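Local coordinates for protein 3-deoxy-manno-octulosonate cytidylyltransferase (Escherichia coli, PDB 1H7E) that catalyses the transfer of a cytidylyl group from CTP to KDO, giving the activated sugar CMP-KDO, probably for bacterial lipopolysaccharide synthesis, and releasing diphosphate, at residues Ser138-Val143 with Leu200-Leu205; Val142-Arg147 with Ile212-Val217. One frame throughout, in Å; residues are numbered along the deposited sequence.

Overall arrangement
Both contacts start from strand 141-144 of a cytidylyltransferase of the GT-A clan, with V142 and V143 in both ranges, and their centres lie about 12 Å apart. Contact 1 is the smaller and the more deeply placed: V140 meets the turn leading into helix 203-207 through methyl groups and one amide, burying 104 Å². Contact 2 buries 194 Å² and runs from partly buried valine-threonine packing to an exposed arginine, joining the small sheet to strand 212-216, an outermost strand of the large one. The two also touch directly, since the Q202 O to I212 CD1 distance is 3.9 Å. Chemistry thus shifts from apolar packing to charge toward the surface and the second subunit.

Contact 1 (Ser138-Val143 with Leu200-Leu205); sequences STVKVV and LEQLRL
Chi1 of V140, at -178°, sets CG1 opposite the main-chain nitrogen and CG2 beside it, and both methyls face L200. L200, with chi1 near -69° and chi2 near 173°, reaches back toward V140, and the two residues meet tip to tip. This is a strand-to-turn packing contact in the GT-A-type cytidylyltransferase fold: V140 lies on the segment that carries strand 141-144, and L200-L203 forms a type I beta turn at the entrance to helix 203-207. The closest approach is V140 CG2 to L200 CD2 at 3.7 Å, while V140 CG1 sits 4.0 Å from L200 CD1, so each valine methyl has a leucine methyl against it. Q202 arrives from the direction opposite to V140. Its chain turns sharply at chi2, and its amide NE2 lies 4.0 Å from V140 CG1, a van der Waals distance.

Evidence that the two backbones stay apart is the V140 CA to L200 CA separation of 8.7 Å, the smallest between the segments; side chains alone bridge them. L203 N to L200 O, at 3.1 Å, closes the turn that carries L200 and Q202. On the strand side, V140 has backbone hydrogen bonding with H172 of strand 169-179. Next to it K141 NZ, also bonded to the carbonyl oxygens of A134 and R155, gives a hydrogen bond of 2.7 Å to T139 O, with the nitrogen tilted out of the carbonyl plane.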
ATOM      1  N   SER A 138      -7.963 -15.398  -3.592  1.00 21.14           N
ATOM      2  CA  SER A 138      -8.951 -15.041  -4.620  1.00 23.79           C
ATOM      3  C   SER A 138      -9.727 -13.778  -4.203  1.00 21.41           C
ATOM      4  O   SER A 138     -10.468 -13.205  -4.999  1.00 21.02           O
ATOM      5  CB  SER A 138      -9.918 -16.208  -4.887  1.00 24.63           C
ATOM      6  OG  SER A 138     -10.597 -16.599  -3.699  1.00 32.46           O
ATOM      7  N   THR A 139      -9.561 -13.369  -2.945  1.00 19.13           N
ATOM      8  CA  THR A 139     -10.190 -12.159  -2.417  1.00 16.95           C
ATOM      9  C   THR A 139      -9.100 -11.099  -2.360  1.00 15.73           C
ATOM     10  O   THR A 139      -8.019 -11.360  -1.845  1.00 17.66           O
ATOM     11  CB  THR A 139     -10.774 -12.403  -1.018  1.00 19.06           C
ATOM     12  OG1 THR A 139     -11.920 -13.243  -1.157  1.00 23.99           O
ATOM     13  CG2 THR A 139     -11.220 -11.109  -0.355  1.00 19.20           C
ATOM     14  N   VAL A 140      -9.374  -9.926  -2.939  1.00 11.73           N
ATOM     15  CA  VAL A 140      -8.405  -8.838  -2.973  1.00  9.32           C
ATOM     16  C   VAL A 140      -8.653  -7.921  -1.779  1.00 10.35           C
ATOM     17  O   VAL A 140      -9.782  -7.490  -1.550  1.00 11.98           O
ATOM     18  CB  VAL A 140      -8.512  -8.040  -4.327  1.00  8.42           C
ATOM     19  CG1 VAL A 140      -7.474  -6.921  -4.403  1.00  3.30           C
ATOM     20  CG2 VAL A 140      -8.344  -9.005  -5.490  1.00  7.50           C
ATOM     21  N   LYS A 141      -7.609  -7.707  -0.978  1.00  9.20           N
ATOM     22  CA  LYS A 141      -7.687  -6.841   0.190  1.00  9.16           C
ATOM     23  C   LYS A 141      -7.153  -5.460  -0.176  1.00  9.43           C
ATOM     24  O   LYS A 141      -6.332  -5.311  -1.095  1.00 12.78           O
ATOM     25  CB  LYS A 141      -6.852  -7.418   1.359  1.00  6.85           C
ATOM     26  CG  LYS A 141      -7.542  -8.539   2.170  1.00  6.98           C
ATOM     27  CD  LYS A 141      -7.756  -9.836   1.406  1.00  6.76           C
ATOM     28  CE  LYS A 141      -6.462 -10.465   0.877  1.00  7.20           C
ATOM     29  NZ  LYS A 141      -6.676 -11.882   0.409  1.00  9.68           N
ATOM     30  N   VAL A 142      -7.647  -4.449   0.522  1.00  7.57           N
ATOM     31  CA  VAL A 142      -7.170  -3.106   0.333  1.00  5.34           C
ATOM     32  C   VAL A 142      -6.981  -2.471   1.720  1.00  7.42           C
ATOM     33  O   VAL A 142      -7.702  -2.795   2.661  1.00  8.76           O
ATOM     34  CB  VAL A 142      -8.145  -2.251  -0.558  1.00  9.42           C
ATOM     35  CG1 VAL A 142      -9.557  -2.201   0.051  1.00 10.51           C
ATOM     36  CG2 VAL A 142      -7.591  -0.835  -0.757  1.00  6.41           C
ATOM     37  N   VAL A 143      -5.967  -1.620   1.847  1.00  7.97           N
ATOM     38  CA  VAL A 143      -5.704  -0.874   3.069  1.00  7.73           C
ATOM     39  C   VAL A 143      -5.784   0.589   2.640  1.00  8.36           C
ATOM     40  O   VAL A 143      -5.211   0.943   1.606  1.00  8.65           O
ATOM     41  CB  VAL A 143      -4.300  -1.183   3.634  1.00  9.63           C
ATOM     42  CG1 VAL A 143      -4.000  -0.229   4.802  1.00 15.08           C
ATOM     43  CG2 VAL A 143      -4.266  -2.619   4.131  1.00 12.46           C
ATOM     44  N   LEU A 200      -3.028  -8.043 -10.742  1.00 10.18           N
ATOM     45  CA  LEU A 200      -4.060  -7.062 -10.332  1.00 10.28           C
ATOM     46  C   LEU A 200      -3.829  -5.816 -11.175  1.00 12.68           C
ATOM     47  O   LEU A 200      -2.886  -5.041 -10.951  1.00  8.58           O
ATOM     48  CB  LEU A 200      -3.966  -6.697  -8.836  1.00  9.06           C
ATOM     49  CG  LEU A 200      -4.339  -7.779  -7.814  1.00 10.04           C
ATOM     50  CD1 LEU A 200      -4.025  -7.304  -6.370  1.00  9.12           C
ATOM     51  CD2 LEU A 200      -5.812  -8.163  -7.991  1.00 10.19           C
ATOM     52  N   GLU A 201      -4.702  -5.628 -12.158  1.00 11.46           N
ATOM     53  CA  GLU A 201      -4.564  -4.513 -13.076  1.00 14.58           C
ATOM     54  C   GLU A 201      -4.572  -3.137 -12.447  1.00 10.13           C
ATOM     55  O   GLU A 201      -3.868  -2.240 -12.921  1.00 11.75           O
ATOM     56  CB  GLU A 201      -5.639  -4.580 -14.157  1.00 20.17           C
ATOM     57  CG  GLU A 201      -5.162  -3.926 -15.444  1.00 35.91           C
ATOM     58  CD  GLU A 201      -6.245  -3.767 -16.509  1.00 44.06           C
ATOM     59  OE1 GLU A 201      -7.331  -4.390 -16.397  1.00 47.80           O
ATOM     60  OE2 GLU A 201      -5.989  -3.007 -17.475  1.00 47.84           O
ATOM     61  N   GLN A 202      -5.324  -2.965 -11.363  1.00 11.22           N
ATOM     62  CA  GLN A 202      -5.392  -1.660 -10.709  1.00  9.37           C
ATOM     63  C   GLN A 202      -4.035  -1.157 -10.174  1.00 10.56           C
ATOM     64  O   GLN A 202      -3.843   0.041  -9.982  1.00  8.50           O
ATOM     65  CB  GLN A 202      -6.468  -1.637  -9.610  1.00 12.90           C
ATOM     66  CG  GLN A 202      -6.237  -2.586  -8.412  1.00 11.03           C
ATOM     67  CD  GLN A 202      -6.809  -3.968  -8.631  1.00 13.46           C
ATOM     68  OE1 GLN A 202      -6.626  -4.568  -9.678  1.00 15.94           O
ATOM     69  NE2 GLN A 202      -7.500  -4.491  -7.625  1.00 12.67           N
ATOM     70  N   LEU A 203      -3.083  -2.066  -9.969  1.00 10.06           N
ATOM     71  CA  LEU A 203      -1.773  -1.665  -9.479  1.00  8.58           C
ATOM     72  C   LEU A 203      -1.021  -0.910 -10.553  1.00  9.40           C
ATOM     73  O   LEU A 203      -0.062  -0.218 -10.240  1.00  8.81           O
ATOM     74  CB  LEU A 203      -0.967  -2.874  -8.966  1.00  9.21           C
ATOM     75  CG  LEU A 203      -1.563  -3.529  -7.707  1.00 10.94           C
ATOM     76  CD1 LEU A 203      -0.733  -4.761  -7.274  1.00  8.01           C
ATOM     77  CD2 LEU A 203      -1.637  -2.490  -6.579  1.00  6.75           C
ATOM     78  N   ARG A 204      -1.452  -1.019 -11.818  1.00 10.13           N
ATOM     79  CA  ARG A 204      -0.770  -0.263 -12.878  1.00 10.59           C
ATOM     80  C   ARG A 204      -0.963   1.234 -12.616  1.00  9.26           C
ATOM     81  O   ARG A 204      -0.046   2.042 -12.819  1.00 10.41           O
ATOM     82  CB  ARG A 204      -1.310  -0.581 -14.277  1.00 10.92           C
ATOM     83  CG  ARG A 204      -0.487   0.096 -15.375  1.00 13.40           C
ATOM     84  CD  ARG A 204      -0.917  -0.319 -16.771  1.00 10.88           C
ATOM     85  NE  ARG A 204      -1.050  -1.771 -16.879  1.00 12.38           N
ATOM     86  CZ  ARG A 204      -1.530  -2.403 -17.943  1.00 18.58           C
ATOM     87  NH1 ARG A 204      -1.909  -1.707 -19.007  1.00 16.61           N
ATOM     88  NH2 ARG A 204      -1.716  -3.715 -17.911  1.00 15.94           N
ATOM     89  N   LEU A 205      -2.151   1.595 -12.143  1.00  8.28           N
ATOM     90  CA  LEU A 205      -2.469   2.994 -11.847  1.00  9.77           C
ATOM     91  C   LEU A 205      -1.639   3.521 -10.670  1.00 12.66           C
ATOM     92  O   LEU A 205      -1.116   4.647 -10.706  1.00  9.66           O
ATOM     93  CB  LEU A 205      -3.956   3.133 -11.519  1.00 10.08           C
ATOM     94  CG  LEU A 205      -4.908   2.814 -12.682  1.00 13.01           C
ATOM     95  CD1 LEU A 205      -6.337   2.740 -12.145  1.00 11.73           C
ATOM     96  CD2 LEU A 205      -4.794   3.866 -13.773  1.00 14.33           C
TER

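Contact 2 (Val142-Arg147 with Ile212-Val217); sequences VVVNTR and IRTFEV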
ATOM      1  N   VAL A 142      -7.647  -4.449   0.522  1.00  7.57           N
ATOM      2  CA  VAL A 142      -7.170  -3.106   0.333  1.00  5.34           C
ATOM      3  C   VAL A 142      -6.981  -2.471   1.720  1.00  7.42           C
ATOM      4  O   VAL A 142      -7.702  -2.795   2.661  1.00  8.76           O
ATOM      5  CB  VAL A 142      -8.145  -2.251  -0.558  1.00  9.42           C
ATOM      6  CG1 VAL A 142      -9.557  -2.201   0.051  1.00 10.51           C
ATOM      7  CG2 VAL A 142      -7.591  -0.835  -0.757  1.00  6.41           C
ATOM      8  N   VAL A 143      -5.967  -1.620   1.847  1.00  7.97           N
ATOM      9  CA  VAL A 143      -5.704  -0.874   3.069  1.00  7.73           C
ATOM     10  C   VAL A 143      -5.784   0.589   2.640  1.00  8.36           C
ATOM     11  O   VAL A 143      -5.211   0.943   1.606  1.00  8.65           O
ATOM     12  CB  VAL A 143      -4.300  -1.183   3.634  1.00  9.63           C
ATOM     13  CG1 VAL A 143      -4.000  -0.229   4.802  1.00 15.08           C
ATOM     14  CG2 VAL A 143      -4.266  -2.619   4.131  1.00 12.46           C
ATOM     15  N   VAL A 144      -6.450   1.429   3.434  1.00  8.04           N
ATOM     16  CA  VAL A 144      -6.638   2.842   3.097  1.00  8.72           C
ATOM     17  C   VAL A 144      -6.135   3.798   4.163  1.00  9.10           C
ATOM     18  O   VAL A 144      -5.950   3.399   5.302  1.00 10.10           O
ATOM     19  CB  VAL A 144      -8.161   3.155   2.837  1.00 12.73           C
ATOM     20  CG1 VAL A 144      -8.750   2.207   1.765  1.00 10.22           C
ATOM     21  CG2 VAL A 144      -8.955   3.032   4.131  1.00 11.22           C
ATOM     22  N   ASN A 145      -5.897   5.047   3.778  1.00  6.98           N
ATOM     23  CA  ASN A 145      -5.440   6.102   4.698  1.00 10.34           C
ATOM     24  C   ASN A 145      -6.651   6.889   5.258  1.00 11.50           C
ATOM     25  O   ASN A 145      -7.792   6.479   5.009  1.00 11.51           O
ATOM     26  CB  ASN A 145      -4.374   7.019   4.036  1.00 10.72           C
ATOM     27  CG  ASN A 145      -4.922   7.896   2.907  1.00 11.76           C
ATOM     28  OD1 ASN A 145      -6.123   7.998   2.689  1.00 12.20           O
ATOM     29  ND2 ASN A 145      -4.017   8.517   2.173  1.00 15.69           N
ATOM     30  N   THR A 146      -6.436   7.975   6.024  1.00 12.36           N
ATOM     31  CA  THR A 146      -7.571   8.743   6.594  1.00 18.60           C
ATOM     32  C   THR A 146      -8.538   9.373   5.584  1.00 19.02           C
ATOM     33  O   THR A 146      -9.700   9.612   5.911  1.00 22.02           O
ATOM     34  CB  THR A 146      -7.151   9.858   7.609  1.00 19.15           C
ATOM     35  OG1 THR A 146      -6.172  10.737   7.027  1.00 25.58           O
ATOM     36  CG2 THR A 146      -6.609   9.249   8.862  1.00 25.63           C
ATOM     37  N   ARG A 147      -8.059   9.633   4.372  1.00 18.44           N
ATOM     38  CA  ARG A 147      -8.887  10.210   3.315  1.00 18.17           C
ATOM     39  C   ARG A 147      -9.580   9.102   2.516  1.00 17.86           C
ATOM     40  O   ARG A 147     -10.298   9.366   1.550  1.00 20.02           O
ATOM     41  CB  ARG A 147      -8.026  11.044   2.367  1.00 21.75           C
ATOM     42  CG  ARG A 147      -7.518  12.341   2.951  1.00 34.02           C
ATOM     43  CD  ARG A 147      -6.909  13.229   1.872  1.00 42.37           C
ATOM     44  NE  ARG A 147      -5.587  12.779   1.433  1.00 49.08           N
ATOM     45  CZ  ARG A 147      -4.446  13.019   2.087  1.00 51.85           C
ATOM     46  NH1 ARG A 147      -4.438  13.704   3.226  1.00 52.48           N
ATOM     47  NH2 ARG A 147      -3.296  12.605   1.575  1.00 54.36           N
ATOM     48  N   ILE A 212      -6.382   6.398  -6.075  1.00 11.72           N
ATOM     49  CA  ILE A 212      -7.621   5.651  -6.169  1.00 12.22           C
ATOM     50  C   ILE A 212      -8.301   5.748  -4.804  1.00 14.70           C
ATOM     51  O   ILE A 212      -7.748   5.272  -3.806  1.00 14.30           O
ATOM     52  CB  ILE A 212      -7.373   4.171  -6.505  1.00  7.60           C
ATOM     53  CG1 ILE A 212      -6.615   4.021  -7.826  1.00  9.74           C
ATOM     54  CG2 ILE A 212      -8.703   3.401  -6.515  1.00 10.23           C
ATOM     55  CD1 ILE A 212      -6.229   2.551  -8.116  1.00 10.26           C
ATOM     56  N   ARG A 213      -9.440   6.443  -4.739  1.00 10.65           N
ATOM     57  CA  ARG A 213     -10.171   6.556  -3.486  1.00 11.90           C
ATOM     58  C   ARG A 213     -11.119   5.372  -3.400  1.00 13.95           C
ATOM     59  O   ARG A 213     -11.806   5.045  -4.359  1.00 13.55           O
ATOM     60  CB  ARG A 213     -10.905   7.886  -3.372  1.00 12.78           C
ATOM     61  CG  ARG A 213     -11.576   8.067  -2.007  1.00 16.18           C
ATOM     62  CD  ARG A 213     -11.772   9.540  -1.657  1.00 16.24           C
ATOM     63  NE  ARG A 213     -10.493  10.246  -1.589  1.00 16.77           N
ATOM     64  CZ  ARG A 213     -10.286  11.492  -2.003  1.00 21.37           C
ATOM     65  NH1 ARG A 213     -11.289  12.209  -2.520  1.00 19.26           N
ATOM     66  NH2 ARG A 213      -9.057  12.001  -1.951  1.00 17.42           N
ATOM     67  N   THR A 214     -11.161   4.730  -2.237  1.00 15.07           N
ATOM     68  CA  THR A 214     -11.953   3.521  -2.045  1.00 16.81           C
ATOM     69  C   THR A 214     -13.018   3.701  -0.981  1.00 21.69           C
ATOM     70  O   THR A 214     -12.686   3.658   0.208  1.00 26.57           O
ATOM     71  CB  THR A 214     -10.997   2.322  -1.652  1.00 17.39           C
ATOM     72  OG1 THR A 214      -9.906   2.260  -2.574  1.00 21.75           O
ATOM     73  CG2 THR A 214     -11.702   0.992  -1.741  1.00 20.89           C
ATOM     74  N   PHE A 215     -14.280   3.826  -1.416  1.00 16.08           N
ATOM     75  CA  PHE A 215     -15.459   4.006  -0.547  1.00 18.33           C
ATOM     76  C   PHE A 215     -16.040   2.726   0.042  1.00 18.17           C
ATOM     77  O   PHE A 215     -16.324   1.761  -0.667  1.00 17.34           O
ATOM     78  CB  PHE A 215     -16.584   4.731  -1.290  1.00 18.61           C
ATOM     79  CG  PHE A 215     -16.181   6.062  -1.831  1.00 19.44           C
ATOM     80  CD1 PHE A 215     -16.301   7.205  -1.053  1.00 21.82           C
ATOM     81  CD2 PHE A 215     -15.652   6.166  -3.110  1.00 15.18           C
ATOM     82  CE1 PHE A 215     -15.896   8.436  -1.539  1.00 23.25           C
ATOM     83  CE2 PHE A 215     -15.243   7.397  -3.606  1.00 19.31           C
ATOM     84  CZ  PHE A 215     -15.364   8.535  -2.819  1.00 18.88           C
ATOM     85  N   GLU A 216     -16.300   2.759   1.344  1.00 21.28           N
ATOM     86  CA  GLU A 216     -16.842   1.597   2.032  1.00 21.38           C
ATOM     87  C   GLU A 216     -18.372   1.481   1.968  1.00 21.16           C
ATOM     88  O   GLU A 216     -19.078   2.452   2.220  1.00 23.53           O
ATOM     89  CB  GLU A 216     -16.371   1.603   3.496  1.00 20.28           C
ATOM     90  CG  GLU A 216     -16.700   0.313   4.205  1.00 20.61           C
ATOM     91  CD  GLU A 216     -16.249   0.274   5.647  1.00 22.94           C
ATOM     92  OE1 GLU A 216     -15.337   1.018   6.047  1.00 20.68           O
ATOM     93  OE2 GLU A 216     -16.822  -0.537   6.384  1.00 26.40           O
ATOM     94  N   VAL A 217     -18.869   0.292   1.614  1.00 20.31           N
ATOM     95  CA  VAL A 217     -20.310   0.013   1.558  1.00 21.95           C
ATOM     96  C   VAL A 217     -20.582  -1.275   2.343  1.00 25.20           C
ATOM     97  O   VAL A 217     -19.644  -1.891   2.852  1.00 20.59           O
ATOM     98  CB  VAL A 217     -20.825  -0.142   0.101  1.00 21.72           C
ATOM     99  CG1 VAL A 217     -20.624   1.160  -0.657  1.00 21.72           C
ATOM    100  CG2 VAL A 217     -20.153  -1.320  -0.602  1.00 17.19           C
TER
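V144 and T214 bring their backbones no nearer than 7.4 Å between CA atoms, and R147 and R213 only to 7.8 Å, spacings too wide for these two strands to pair directly; a link runs through A150 of strand 150-154, which is backbone-bonded to I212. Strand 141-144 pairs with 150-154, whereas strand 212-216 runs beside 122-129 as an outermost strand of the large sheet. T214 fills the interval with its side chain. Its CB lies 4.1 Å from V144 CG1 and its CG2 lies 4.2 Å from V142 CG1, so two valines of one strand approach it, with V144 crossing it at a slant. A150 also touches T214.

Farther along, R213 reaches R147. With CG anti to the backbone N (chi1 -175°) and a bend at chi3 (-61°), its chain passes R147 O, which is 3.5 Å from CD and 3.3 Å from NE, oblique to the guanidinium plane. The stronger partners of R213 lie beyond the segments: NE makes a salt bridge to D149 and NH1 one to D117. A leucine at R213 would probably leave both carboxylates without this cationic mate and R147 O without its polar neighbour.

N145 shapes the turn that presents R147: its OD1 takes a weak, 3.0 Å bond from R147 N (N-H...O angle 132°), the pattern of an Asx turn, and a further one from D149 N. T146 OG1 donates a hydrogen bond to N207 O of the second subunit. R147 NE and R213 NH2 stand 4.9 Å apart, and D149, which also has a long, weak ion pair with R147 NE, probably offsets their like charges, so this end probably relies on nearby carboxylates, whereas the valine end is apolar packing.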